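Side-chain contacts in 2-methyl-3-hydroxypyridine-5-carboxylic acid oxygenase (PDB 3ALJ), which probably catalyses the FAD-dependent oxygenation and ring opening of 2-methyl-3-hydroxypyridine-5-carboxylic acid: residues A[23-28]-A[64-69]; A[27-32]-A[310-315]; A[47-52]-A[264-269]; A[224-229]-A[243-248]. All coordinates share one frame; numbering follows the deposited sequence. Where two conformers were deposited one is given.

Contact 1. Residues A[23-28]-A[64-69]; sequences GLTAAI and EGLGAL
Leu66 pushes its forked end against one side of helix 21-32, where Thr25 and Ile28, one turn apart, receive its two methyls. CD2 takes the tighter seat. It lies 3.6 Å from Ile28 CG2 and 3.7 Å from the carbonyl O of Thr25, so one methyl touches a side chain and a backbone carbonyl together. CD1 sits more loosely over the threonine, 3.9 Å from Thr25 OG1, a plain van der Waals neighbour because that hydroxyl is hydrogen-bonded to Phe21 O one turn back. Ile28 meets the leucine with its short branch: chi1 of -73° sets CG2 opposite the backbone N and aims it at Leu66, with the two side chains crossing at about a right angle. Helix 21-32 follows the first strand of the FAD-binding domain, and Gly23 belongs to a GxGxxG sequence consistent with a Rossmann-type dinucleotide fold. Leu66 follows closely on helix 57-65, and Gly67 turns the chain in a Schellman motif with phi of 70° and a bond from Gly67 N to Glu64 O of 3.1 Å. Cut back to an alanine, the Leu66 side chain would lose both methyls and would probably leave Ile28 CG2 and the Thr25 carbonyl without their apolar neighbour. Leu113 and Phe309, from helices 106-119 and 300-314, also pack on the leucine. The solvent side is quite different: Gly67 is exposed, and Glu64 points its carboxylate outward to a salt bridge with Arg61.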
loop_
_atom_site.group_PDB
_atom_site.type_symbol
_atom_site.label_atom_id
_atom_site.label_comp_id
_atom_site.label_asym_id
_atom_site.label_seq_id
_atom_site.Cartn_x
_atom_site.Cartn_y
_atom_site.Cartn_z
ATOM N N GLY A 23 -8.519 4.635 4.538
ATOM C CA GLY A 23 -9.756 4.959 5.256
ATOM C C GLY A 23 -9.880 4.352 6.628
ATOM O O GLY A 23 -10.343 5.019 7.567
ATOM N N LEU A 24 -9.393 3.125 6.711
ATOM C CA LEU A 24 -9.410 2.477 8.035
ATOM C C LEU A 24 -8.423 3.162 8.993
ATOM O O LEU A 24 -8.739 3.297 10.183
ATOM C CB LEU A 24 -9.056 1.001 7.889
ATOM C CG LEU A 24 -10.139 0.118 7.234
ATOM C CD1 LEU A 24 -9.542 -1.269 6.850
ATOM C CD2 LEU A 24 -11.279 -0.075 8.210
ATOM N N THR A 25 -7.246 3.574 8.494
ATOM C CA THR A 25 -6.318 4.296 9.344
ATOM C C THR A 25 -6.928 5.591 9.783
ATOM O O THR A 25 -6.888 5.926 10.991
ATOM C CB THR A 25 -5.021 4.567 8.533
ATOM O OG1 THR A 25 -4.307 3.337 8.310
ATOM C CG2 THR A 25 -4.084 5.524 9.366
ATOM N N ALA A 26 -7.542 6.370 8.851
ATOM C CA ALA A 26 -8.164 7.619 9.259
ATOM C C ALA A 26 -9.273 7.380 10.251
ATOM O O ALA A 26 -9.358 8.119 11.289
ATOM C CB ALA A 26 -8.739 8.374 7.970
ATOM N N ALA A 27 -10.098 6.385 10.015
ATOM C CA ALA A 27 -11.184 6.124 10.955
ATOM C C ALA A 27 -10.744 5.767 12.365
ATOM O O ALA A 27 -11.288 6.278 13.326
ATOM C CB ALA A 27 -12.143 5.094 10.389
ATOM N N ILE A 28 -9.738 4.926 12.480
ATOM C CA ILE A 28 -9.248 4.514 13.794
ATOM C C ILE A 28 -8.635 5.702 14.489
ATOM O O ILE A 28 -8.913 5.929 15.659
ATOM C CB ILE A 28 -8.244 3.402 13.618
ATOM C CG1 ILE A 28 -8.901 2.105 13.226
ATOM C CG2 ILE A 28 -7.458 3.213 14.945
ATOM C CD1 ILE A 28 -7.890 1.044 12.637
ATOM N N GLU A 64 1.389 1.173 15.323
ATOM C CA GLU A 64 1.529 1.415 16.786
ATOM C C GLU A 64 0.620 2.494 17.272
ATOM O O GLU A 64 -0.007 2.352 18.325
ATOM C CB GLU A 64 3.028 1.761 17.004
ATOM C CG GLU A 64 3.352 1.858 18.494
ATOM C CD GLU A 64 4.895 2.186 18.776
ATOM O OE1 GLU A 64 5.081 2.656 19.919
ATOM O OE2 GLU A 64 5.723 1.970 17.873
ATOM N N GLY A 65 0.624 3.638 16.565
ATOM C CA GLY A 65 -0.265 4.798 16.906
ATOM C C GLY A 65 -1.742 4.387 16.811
ATOM O O GLY A 65 -2.545 5.023 17.486
ATOM N N LEU A 66 -2.088 3.377 16.031
ATOM C CA LEU A 66 -3.495 2.966 15.911
ATOM C C LEU A 66 -3.800 1.847 16.877
ATOM O O LEU A 66 -4.930 1.387 16.885
ATOM C CB LEU A 66 -3.712 2.404 14.490
ATOM C CG LEU A 66 -3.478 3.338 13.320
ATOM C CD1 LEU A 66 -3.887 2.437 12.080
ATOM C CD2 LEU A 66 -4.445 4.567 13.433
ATOM N N GLY A 67 -2.843 1.324 17.686
ATOM C CA GLY A 67 -3.199 0.140 18.529
ATOM C C GLY A 67 -3.404 -1.128 17.793
ATOM O O GLY A 67 -4.129 -2.045 18.230
ATOM N N ALA A 68 -2.723 -1.262 16.631
ATOM C CA ALA A 68 -2.881 -2.446 15.775
ATOM C C ALA A 68 -1.522 -3.109 15.400
ATOM O O ALA A 68 -1.514 -4.070 14.610
ATOM C CB ALA A 68 -3.624 -2.109 14.566
ATOM N N LEU A 69 -0.474 -2.713 16.026
ATOM C CA LEU A 69 0.848 -3.221 15.656
ATOM C C LEU A 69 0.956 -4.705 16.057
ATOM O O LEU A 69 1.460 -5.481 15.259
ATOM C CB LEU A 69 1.954 -2.410 16.329
ATOM C CG LEU A 69 3.380 -2.955 16.065
ATOM C CD1 LEU A 69 3.681 -2.807 14.556
ATOM C CD2 LEU A 69 4.401 -2.150 16.936
#

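Contact 2. Residues A[27-32]-A[310-315]; sequences AIALKQ and SLSQDL
Ala29 and Leu30 of helix 21-32 meet Ser312 and Leu315 in the C-terminal part of segment 310-315, where the backbones approach to 5.7 Å between Leu30 CA and Ser312 CA. The apolar part belongs to the leucines. CD2 of Leu30 lies 3.8 Å from Leu315 CD1, the two chains meeting at a slant, and the same methyl also rests on Ser312 CB at 4.0 Å. Although the first bond of Leu30 does not aim at the other segment, its branched end bends closer and makes the contact. Both leucines also reach Leu151 of strand 151-154, and Leu30 touches Val37 of strand 36-40, so helices 21-32 and 300-314 pack side by side over the largely parallel sheet of the Rossmann-like FAD-binding domain. Small-residue packing forms the second kind of contact. Ala29 CB and Ser312 CB come within 3.5 Å, tight for two carbons. Ser312 was modelled in two conformers, so the still shorter approach of its OG to Ala29 is doubtful. The polar component stays within one helix: in the conformer given, chi1 of 82° turns the Ser312 hydroxyl back to a hydrogen bond with Phe309 O.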
loop_
_atom_site.group_PDB
_atom_site.type_symbol
_atom_site.label_atom_id
_atom_site.label_comp_id
_atom_site.label_asym_id
_atom_site.label_seq_id
_atom_site.Cartn_x
_atom_site.Cartn_y
_atom_site.Cartn_z
ATOM N N ALA A 27 -10.098 6.385 10.015
ATOM C CA ALA A 27 -11.184 6.124 10.955
ATOM C C ALA A 27 -10.744 5.767 12.365
ATOM O O ALA A 27 -11.288 6.278 13.326
ATOM C CB ALA A 27 -12.143 5.094 10.389
ATOM N N ILE A 28 -9.738 4.926 12.480
ATOM C CA ILE A 28 -9.248 4.514 13.794
ATOM C C ILE A 28 -8.635 5.702 14.489
ATOM O O ILE A 28 -8.913 5.929 15.659
ATOM C CB ILE A 28 -8.244 3.402 13.618
ATOM C CG1 ILE A 28 -8.901 2.105 13.226
ATOM C CG2 ILE A 28 -7.458 3.213 14.945
ATOM C CD1 ILE A 28 -7.890 1.044 12.637
ATOM N N ALA A 29 -7.800 6.441 13.752
ATOM C CA ALA A 29 -7.074 7.575 14.369
ATOM C C ALA A 29 -8.047 8.636 14.836
ATOM O O ALA A 29 -7.965 9.161 16.013
ATOM C CB ALA A 29 -6.031 8.223 13.469
ATOM N N LEU A 30 -9.093 8.889 14.055
ATOM C CA LEU A 30 -10.080 9.928 14.412
ATOM C C LEU A 30 -10.873 9.388 15.556
ATOM O O LEU A 30 -11.125 10.149 16.537
ATOM C CB LEU A 30 -10.962 10.275 13.161
ATOM C CG LEU A 30 -10.199 10.986 12.102
ATOM C CD1 LEU A 30 -11.099 10.914 10.786
ATOM C CD2 LEU A 30 -9.866 12.421 12.456
ATOM N N LYS A 31 -11.301 8.112 15.532
ATOM C CA LYS A 31 -12.134 7.557 16.652
ATOM C C LYS A 31 -11.318 7.593 17.978
ATOM O O LYS A 31 -11.893 7.910 19.041
ATOM C CB LYS A 31 -12.620 6.128 16.307
ATOM C CG LYS A 31 -13.639 5.494 17.289
ATOM C CD LYS A 31 -15.025 6.231 17.124
ATOM C CE LYS A 31 -15.856 5.435 18.150
ATOM N NZ LYS A 31 -17.220 6.044 18.212
ATOM N N GLN A 32 -10.013 7.360 17.901
ATOM C CA GLN A 32 -9.208 7.384 19.172
ATOM C C GLN A 32 -9.140 8.779 19.696
ATOM O O GLN A 32 -9.042 8.921 20.934
ATOM C CB GLN A 32 -7.763 6.895 18.858
ATOM C CG GLN A 32 -7.659 5.418 18.648
ATOM C CD GLN A 32 -6.230 4.920 18.389
ATOM O OE1 GLN A 32 -5.946 3.744 18.665
ATOM N NE2 GLN A 32 -5.337 5.807 17.905
ATOM N N SER A 310 -1.512 11.373 10.012
ATOM C CA SER A 310 -1.079 12.775 10.146
ATOM C C SER A 310 -2.276 13.717 10.078
ATOM O O SER A 310 -2.281 14.766 10.772
ATOM C CB SER A 310 -0.101 13.168 9.054
ATOM O OG SER A 310 1.101 12.379 9.247
ATOM N N LEU A 311 -3.271 13.410 9.272
ATOM C CA LEU A 311 -4.542 14.218 9.210
ATOM C C LEU A 311 -5.104 14.307 10.586
ATOM O O LEU A 311 -5.547 15.419 11.058
ATOM C CB LEU A 311 -5.526 13.536 8.161
ATOM C CG LEU A 311 -6.857 14.315 8.055
ATOM C CD1 LEU A 311 -6.694 15.715 7.521
ATOM C CD2 LEU A 311 -7.716 13.491 7.095
ATOM N N SER A 312 -5.233 13.175 11.250
ATOM C CA SER A 312 -5.769 13.140 12.626
ATOM C C SER A 312 -4.997 14.017 13.583
ATOM O O SER A 312 -5.608 14.672 14.449
ATOM C CB SER A 312 -5.962 11.685 13.165
ATOM O OG SER A 312 -4.760 11.090 13.672
ATOM N N GLN A 313 -3.681 14.026 13.425
ATOM C CA GLN A 313 -2.825 14.882 14.287
ATOM C C GLN A 313 -3.132 16.346 14.057
ATOM O O GLN A 313 -3.336 17.095 15.058
ATOM C CB GLN A 313 -1.368 14.630 13.986
ATOM C CG GLN A 313 -0.853 13.231 14.405
ATOM C CD GLN A 313 0.577 13.091 13.972
ATOM O OE1 GLN A 313 1.002 13.470 12.870
ATOM N NE2 GLN A 313 1.359 12.469 14.861
ATOM N N ASP A 314 -3.270 16.796 12.815
ATOM C CA ASP A 314 -3.484 18.215 12.587
ATOM C C ASP A 314 -4.875 18.635 13.005
ATOM O O ASP A 314 -4.996 19.882 13.316
ATOM C CB ASP A 314 -3.210 18.526 11.113
ATOM C CG ASP A 314 -1.795 18.787 10.844
ATOM O OD1 ASP A 314 -1.386 19.924 11.183
ATOM O OD2 ASP A 314 -1.027 18.011 10.218
ATOM N N LEU A 315 -5.836 17.720 13.142
ATOM C CA LEU A 315 -7.196 18.027 13.554
ATOM C C LEU A 315 -7.240 18.200 15.061
ATOM O O LEU A 315 -8.319 18.545 15.594
ATOM C CB LEU A 315 -8.212 16.956 13.071
ATOM C CG LEU A 315 -8.420 17.144 11.563
ATOM C CD1 LEU A 315 -8.988 15.785 11.040
ATOM C CD2 LEU A 315 -9.440 18.310 11.294
#

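Contact 3. Residues A[47-52]-A[264-269]; sequences RAFGAG and TARYDK
Arg266 of segment 264-269 brings its guanidinium to Phe49 and to the backbone N of Gly50 in the loop 47-52. Just before it, Ala265 packs on Leu182 and Val238. The arginine chain bends at chi3 (-46°), which swings the head group round so that NH1 lies 4.0 Å from Phe49 CD2 and NH2 is 4.1 Å from the same carbon. Ring and guanidinium planes stand 88° apart, and the approach to the ring is oblique. NH2 also lies 4.2 Å from Gly50 N, which sits near the guanidinium plane at its edge, too far for a bond. Gly50 adopts a backbone turn in which a side chain would jam against the carbonyl O of Phe49. Tyr267 points elsewhere and hydrogen-bonds Ala228 O through OH. Asp268 then turns back to Arg266 and is gripped side-on, one nitrogen to each oxygen: NE to OD1 at 3.0 Å, in the guanidinium plane, and NH2 to OD2 at 3.2 Å, tilted 26° from it. Both oxygens use syn lone pairs, and OD2 has a second salt bridge to Arg181. Asp268 therefore fixes the rotation of the guanidinium and probably offsets part of its charge. What reaches the loop, where the Phe49 side chain is about 7 Å from the bound flavin-adenine dinucleotide (FAD), is van der Waals contact by an arginine already paired with Asp268 two residues on.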
loop_
_atom_site.group_PDB
_atom_site.type_symbol
_atom_site.label_atom_id
_atom_site.label_comp_id
_atom_site.label_asym_id
_atom_site.label_seq_id
_atom_site.Cartn_x
_atom_site.Cartn_y
_atom_site.Cartn_z
ATOM N N ARG A 47 -12.652 -6.327 2.224
ATOM C CA ARG A 47 -11.599 -7.251 1.643
ATOM C C ARG A 47 -10.498 -6.362 1.067
ATOM O O ARG A 47 -10.646 -5.140 0.815
ATOM C CB ARG A 47 -12.265 -8.230 0.614
ATOM C CG ARG A 47 -12.610 -7.576 -0.683
ATOM C CD ARG A 47 -13.871 -8.322 -1.303
ATOM N NE ARG A 47 -13.627 -9.355 -2.338
ATOM C CZ ARG A 47 -13.866 -10.690 -2.280
ATOM N NH1 ARG A 47 -14.345 -11.314 -1.191
ATOM N NH2 ARG A 47 -13.591 -11.428 -3.354
ATOM N N ALA A 48 -9.313 -6.965 0.909
ATOM C CA ALA A 48 -8.192 -6.257 0.272
ATOM C C ALA A 48 -7.626 -7.153 -0.808
ATOM O O ALA A 48 -7.180 -8.232 -0.483
ATOM C CB ALA A 48 -7.039 -5.964 1.341
ATOM N N PHE A 49 -7.414 -6.577 -1.962
ATOM C CA PHE A 49 -6.822 -7.263 -3.128
ATOM C C PHE A 49 -5.351 -6.944 -3.241
ATOM O O PHE A 49 -4.871 -5.916 -2.674
ATOM C CB PHE A 49 -7.536 -6.666 -4.327
ATOM C CG PHE A 49 -8.940 -7.147 -4.430
ATOM C CD1 PHE A 49 -9.993 -6.316 -4.009
ATOM C CD2 PHE A 49 -9.196 -8.385 -4.983
ATOM C CE1 PHE A 49 -11.319 -6.734 -4.056
ATOM C CE2 PHE A 49 -10.543 -8.843 -5.090
ATOM C CZ PHE A 49 -11.614 -7.995 -4.629
ATOM N N GLY A 50 -4.633 -7.821 -3.916
ATOM C CA GLY A 50 -3.216 -7.550 -4.191
ATOM C C GLY A 50 -2.290 -8.624 -3.593
ATOM O O GLY A 50 -1.039 -8.493 -3.779
ATOM N N ALA A 51 -2.890 -9.637 -2.905
ATOM C CA ALA A 51 -2.052 -10.747 -2.310
ATOM C C ALA A 51 -1.174 -10.383 -1.102
ATOM O O ALA A 51 -1.493 -10.709 0.014
ATOM C CB ALA A 51 -1.224 -11.449 -3.385
ATOM N N GLY A 52 -0.070 -9.703 -1.375
ATOM C CA GLY A 52 0.944 -9.389 -0.316
ATOM C C GLY A 52 1.282 -7.934 -0.239
ATOM O O GLY A 52 0.954 -7.178 -1.209
ATOM N N THR A 264 -7.819 -17.455 -9.981
ATOM C CA THR A 264 -8.185 -16.084 -9.585
ATOM C C THR A 264 -7.046 -15.061 -9.908
ATOM O O THR A 264 -7.256 -13.857 -9.727
ATOM C CB THR A 264 -8.350 -16.042 -8.020
ATOM O OG1 THR A 264 -7.231 -16.758 -7.393
ATOM C CG2 THR A 264 -9.651 -16.724 -7.589
ATOM N N ALA A 265 -5.852 -15.554 -10.332
ATOM C CA ALA A 265 -4.736 -14.681 -10.700
ATOM C C ALA A 265 -5.076 -13.602 -11.701
ATOM O O ALA A 265 -5.736 -13.837 -12.698
ATOM C CB ALA A 265 -3.580 -15.585 -11.298
ATOM N N ARG A 266 -4.540 -12.391 -11.434
ATOM C CA ARG A 266 -4.795 -11.309 -12.371
ATOM C C ARG A 266 -3.414 -10.690 -12.769
ATOM O O ARG A 266 -2.515 -10.625 -11.898
ATOM C CB ARG A 266 -5.609 -10.196 -11.724
ATOM C CG ARG A 266 -7.109 -10.621 -11.509
ATOM C CD ARG A 266 -7.927 -9.317 -10.966
ATOM N NE ARG A 266 -7.145 -8.682 -9.906
ATOM C CZ ARG A 266 -7.022 -9.158 -8.657
ATOM N NH1 ARG A 266 -7.791 -10.192 -8.282
ATOM N NH2 ARG A 266 -6.171 -8.582 -7.781
ATOM N N TYR A 267 -3.386 -10.142 -13.969
ATOM C CA TYR A 267 -2.266 -9.255 -14.404
ATOM C C TYR A 267 -2.689 -7.818 -14.115
ATOM O O TYR A 267 -3.392 -7.197 -15.016
ATOM C CB TYR A 267 -1.951 -9.525 -15.877
ATOM C CG TYR A 267 -0.743 -8.788 -16.406
ATOM C CD1 TYR A 267 -0.878 -7.578 -17.110
ATOM C CD2 TYR A 267 0.522 -9.297 -16.216
ATOM C CE1 TYR A 267 0.205 -6.875 -17.573
ATOM C CE2 TYR A 267 1.644 -8.638 -16.674
ATOM C CZ TYR A 267 1.508 -7.443 -17.401
ATOM O OH TYR A 267 2.577 -6.739 -17.909
ATOM N N ASP A 268 -2.353 -7.296 -12.970
ATOM C CA ASP A 268 -2.817 -5.942 -12.489
ATOM C C ASP A 268 -1.805 -4.899 -12.978
ATOM O O ASP A 268 -0.634 -5.139 -13.040
ATOM C CB ASP A 268 -2.893 -5.849 -10.968
ATOM C CG ASP A 268 -3.995 -6.734 -10.380
ATOM O OD1 ASP A 268 -5.073 -6.764 -11.010
ATOM O OD2 ASP A 268 -3.686 -7.270 -9.292
ATOM N N LYS A 269 -2.296 -3.746 -13.363
ATOM C CA LYS A 269 -1.510 -2.670 -13.947
ATOM C C LYS A 269 -1.158 -1.677 -12.912
ATOM O O LYS A 269 -1.828 -1.528 -11.871
ATOM C CB LYS A 269 -2.344 -1.897 -15.024
ATOM C CG LYS A 269 -3.031 -2.774 -15.927
ATOM C CD LYS A 269 -2.111 -3.650 -16.676
ATOM C CE LYS A 269 -2.973 -4.343 -17.785
ATOM N NZ LYS A 269 -3.908 -5.407 -17.140
#

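Contact 4. Residues A[224-229]-A[243-248]; sequences LGLMAP and EVWVEM
Leu226 crosses one face of the Trp245 indole obliquely, with CB, CG and CD2 all in contact. Its CD2 stands 3.7 Å from the centroid of the five-membered ring and only 4° off the ring normal, a CH-pi contact over the centre of that ring, toward one end of the indole. CG lies by CD2 and CE3 of the indole, 3.9 Å from Trp245 CD2, and CB covers the six-membered ring at 3.8 Å from Trp245 CZ2. Chi1 of -72° in the tryptophan sends the indole off helix 242-248 toward the strand, benzo end foremost. There CH2 approaches the backbone, 3.6 Å from Met227 N, with the carbonyl carbon of Met227 in the ring plane at the edge. Ala228 CB comes obliquely to CZ2 at 4.1 Å. Leu226 and Ala228 both point to the helix while Met227, between them, points away, as the alternation of a beta strand demands. Without the indole of Trp245, as with an alanine here, Leu226 is likely to lose the aromatic face under its CD2, and the space between strand and helix would be left unfilled. Strand and helix run nearly at right angles (99°), their axes 11.2 Å apart, a span the indole bridges. Strand 221-228 is bonded on either side, Leu226 to Ile180 and Met227 to Arg211. With Trp245 also touching Ile212 of strand 211-216, helix 242-248 packs on one face of the seven-stranded sheet, and Leu256 of helix 253-260 adjoins the indole.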
loop_
_atom_site.group_PDB
_atom_site.type_symbol
_atom_site.label_atom_id
_atom_site.label_comp_id
_atom_site.label_asym_id
_atom_site.label_seq_id
_atom_site.Cartn_x
_atom_site.Cartn_y
_atom_site.Cartn_z
ATOM N N LEU A 224 4.403 -13.978 -3.972
ATOM C CA LEU A 224 5.189 -13.856 -5.206
ATOM C C LEU A 224 4.656 -12.778 -6.079
ATOM O O LEU A 224 3.431 -12.635 -6.206
ATOM C CB LEU A 224 5.107 -15.127 -6.064
ATOM C CG LEU A 224 5.713 -16.371 -5.397
ATOM C CD1 LEU A 224 5.528 -17.592 -6.315
ATOM C CD2 LEU A 224 7.257 -16.104 -5.087
ATOM N N GLY A 225 5.546 -12.013 -6.706
ATOM C CA GLY A 225 5.155 -10.997 -7.740
ATOM C C GLY A 225 5.830 -11.439 -8.995
ATOM O O GLY A 225 7.062 -11.476 -9.043
ATOM N N LEU A 226 5.067 -11.789 -10.013
ATOM C CA LEU A 226 5.610 -12.317 -11.296
ATOM C C LEU A 226 5.499 -11.194 -12.301
ATOM O O LEU A 226 4.339 -10.816 -12.651
ATOM C CB LEU A 226 4.876 -13.607 -11.755
ATOM C CG LEU A 226 5.382 -14.932 -11.225
ATOM C CD1 LEU A 226 5.468 -15.025 -9.752
ATOM C CD2 LEU A 226 4.373 -16.067 -11.752
ATOM N N MET A 227 6.596 -10.585 -12.760
ATOM C CA MET A 227 6.546 -9.415 -13.598
ATOM C C MET A 227 7.127 -9.664 -14.953
ATOM O O MET A 227 8.337 -10.050 -15.105
ATOM C CB MET A 227 7.350 -8.383 -12.884
ATOM C CG MET A 227 6.864 -8.154 -11.503
ATOM S SD MET A 227 7.828 -6.893 -10.636
ATOM C CE MET A 227 7.981 -7.575 -8.938
ATOM N N ALA A 228 6.351 -9.449 -16.029
ATOM C CA ALA A 228 6.797 -9.504 -17.421
ATOM C C ALA A 228 5.976 -8.462 -18.149
ATOM O O ALA A 228 4.846 -8.126 -17.707
ATOM C CB ALA A 228 6.462 -10.872 -17.984
ATOM N N PRO A 229 6.525 -7.954 -19.255
ATOM C CA PRO A 229 5.842 -6.884 -19.983
ATOM C C PRO A 229 4.521 -7.436 -20.622
ATOM O O PRO A 229 4.388 -8.626 -20.929
ATOM C CB PRO A 229 6.793 -6.604 -21.143
ATOM C CG PRO A 229 8.104 -7.213 -20.770
ATOM C CD PRO A 229 7.836 -8.285 -19.848
ATOM N N GLU A 243 5.316 -23.176 -17.655
ATOM C CA GLU A 243 6.628 -23.421 -18.255
ATOM C C GLU A 243 7.505 -22.211 -18.424
ATOM O O GLU A 243 8.744 -22.306 -18.226
ATOM C CB GLU A 243 6.457 -24.161 -19.609
ATOM C CG GLU A 243 7.798 -24.529 -20.344
ATOM C CD GLU A 243 7.590 -24.966 -21.799
ATOM O OE1 GLU A 243 6.758 -24.399 -22.579
ATOM O OE2 GLU A 243 8.319 -25.905 -22.192
ATOM N N VAL A 244 6.950 -21.059 -18.771
ATOM C CA VAL A 244 7.795 -19.911 -19.034
ATOM C C VAL A 244 8.380 -19.386 -17.722
ATOM O O VAL A 244 9.482 -18.837 -17.739
ATOM C CB VAL A 244 7.047 -18.791 -19.809
ATOM C CG1 VAL A 244 6.152 -17.854 -18.976
ATOM C CG2 VAL A 244 7.924 -18.027 -20.673
ATOM N N TRP A 245 7.679 -19.615 -16.618
ATOM C CA TRP A 245 8.175 -19.167 -15.291
ATOM C C TRP A 245 9.152 -20.187 -14.735
ATOM O O TRP A 245 10.249 -19.836 -14.231
ATOM C CB TRP A 245 7.030 -18.877 -14.307
ATOM C CG TRP A 245 6.293 -17.563 -14.706
ATOM C CD1 TRP A 245 5.143 -17.430 -15.388
ATOM C CD2 TRP A 245 6.848 -16.247 -14.643
ATOM N NE1 TRP A 245 4.851 -16.118 -15.669
ATOM C CE2 TRP A 245 5.942 -15.366 -15.266
ATOM C CE3 TRP A 245 8.007 -15.704 -14.072
ATOM C CZ2 TRP A 245 6.165 -14.014 -15.316
ATOM C CZ3 TRP A 245 8.215 -14.357 -14.120
ATOM C CH2 TRP A 245 7.343 -13.515 -14.740
ATOM N N VAL A 246 8.836 -21.494 -14.850
ATOM C CA VAL A 246 9.808 -22.499 -14.387
ATOM C C VAL A 246 11.110 -22.443 -15.218
ATOM O O VAL A 246 12.251 -22.613 -14.624
ATOM C CB VAL A 246 9.153 -23.901 -14.413
ATOM C CG1 VAL A 246 10.249 -25.039 -14.136
ATOM C CG2 VAL A 246 8.040 -23.976 -13.381
ATOM N N GLU A 247 11.036 -22.148 -16.520
ATOM C CA GLU A 247 12.271 -22.096 -17.333
ATOM C C GLU A 247 13.260 -21.075 -16.751
ATOM O O GLU A 247 14.471 -21.355 -16.729
ATOM C CB GLU A 247 11.965 -21.763 -18.787
ATOM C CG GLU A 247 13.265 -21.577 -19.584
ATOM C CD GLU A 247 13.028 -21.271 -21.076
ATOM O OE1 GLU A 247 12.061 -20.493 -21.424
ATOM O OE2 GLU A 247 13.832 -21.831 -21.878
ATOM N N MET A 248 12.767 -19.895 -16.329
ATOM C CA MET A 248 13.716 -18.863 -15.892
ATOM C C MET A 248 13.855 -18.818 -14.388
ATOM O O MET A 248 14.813 -18.239 -13.969
ATOM C CB MET A 248 13.388 -17.460 -16.552
ATOM C CG MET A 248 14.089 -17.232 -18.150
ATOM S SD MET A 248 13.381 -15.768 -18.645
ATOM C CE MET A 248 14.562 -14.765 -17.696
#

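From the N terminus, helix 21-32 opens both contact 1 and contact 2. Contact 1 closes first, a short loop back from 64-69; contact 2 waits until 310-315 and encloses most of the FAD-binding range, with Gln32, at the helix end, hydrogen-bonded to Gly65 O beside contact 1. Contact 3 starts within the loop of contact 1 and ends beyond it, so the two cross, while it nests inside contact 2. Contact 4 is nested in turn inside contact 3; the two touch and reach the same sheet. Contacts 1 and 2 bind the helices of the Rossmann-like part; contact 3 links that part to the seven-stranded sheet, which contact 4 joins to helix 242-248.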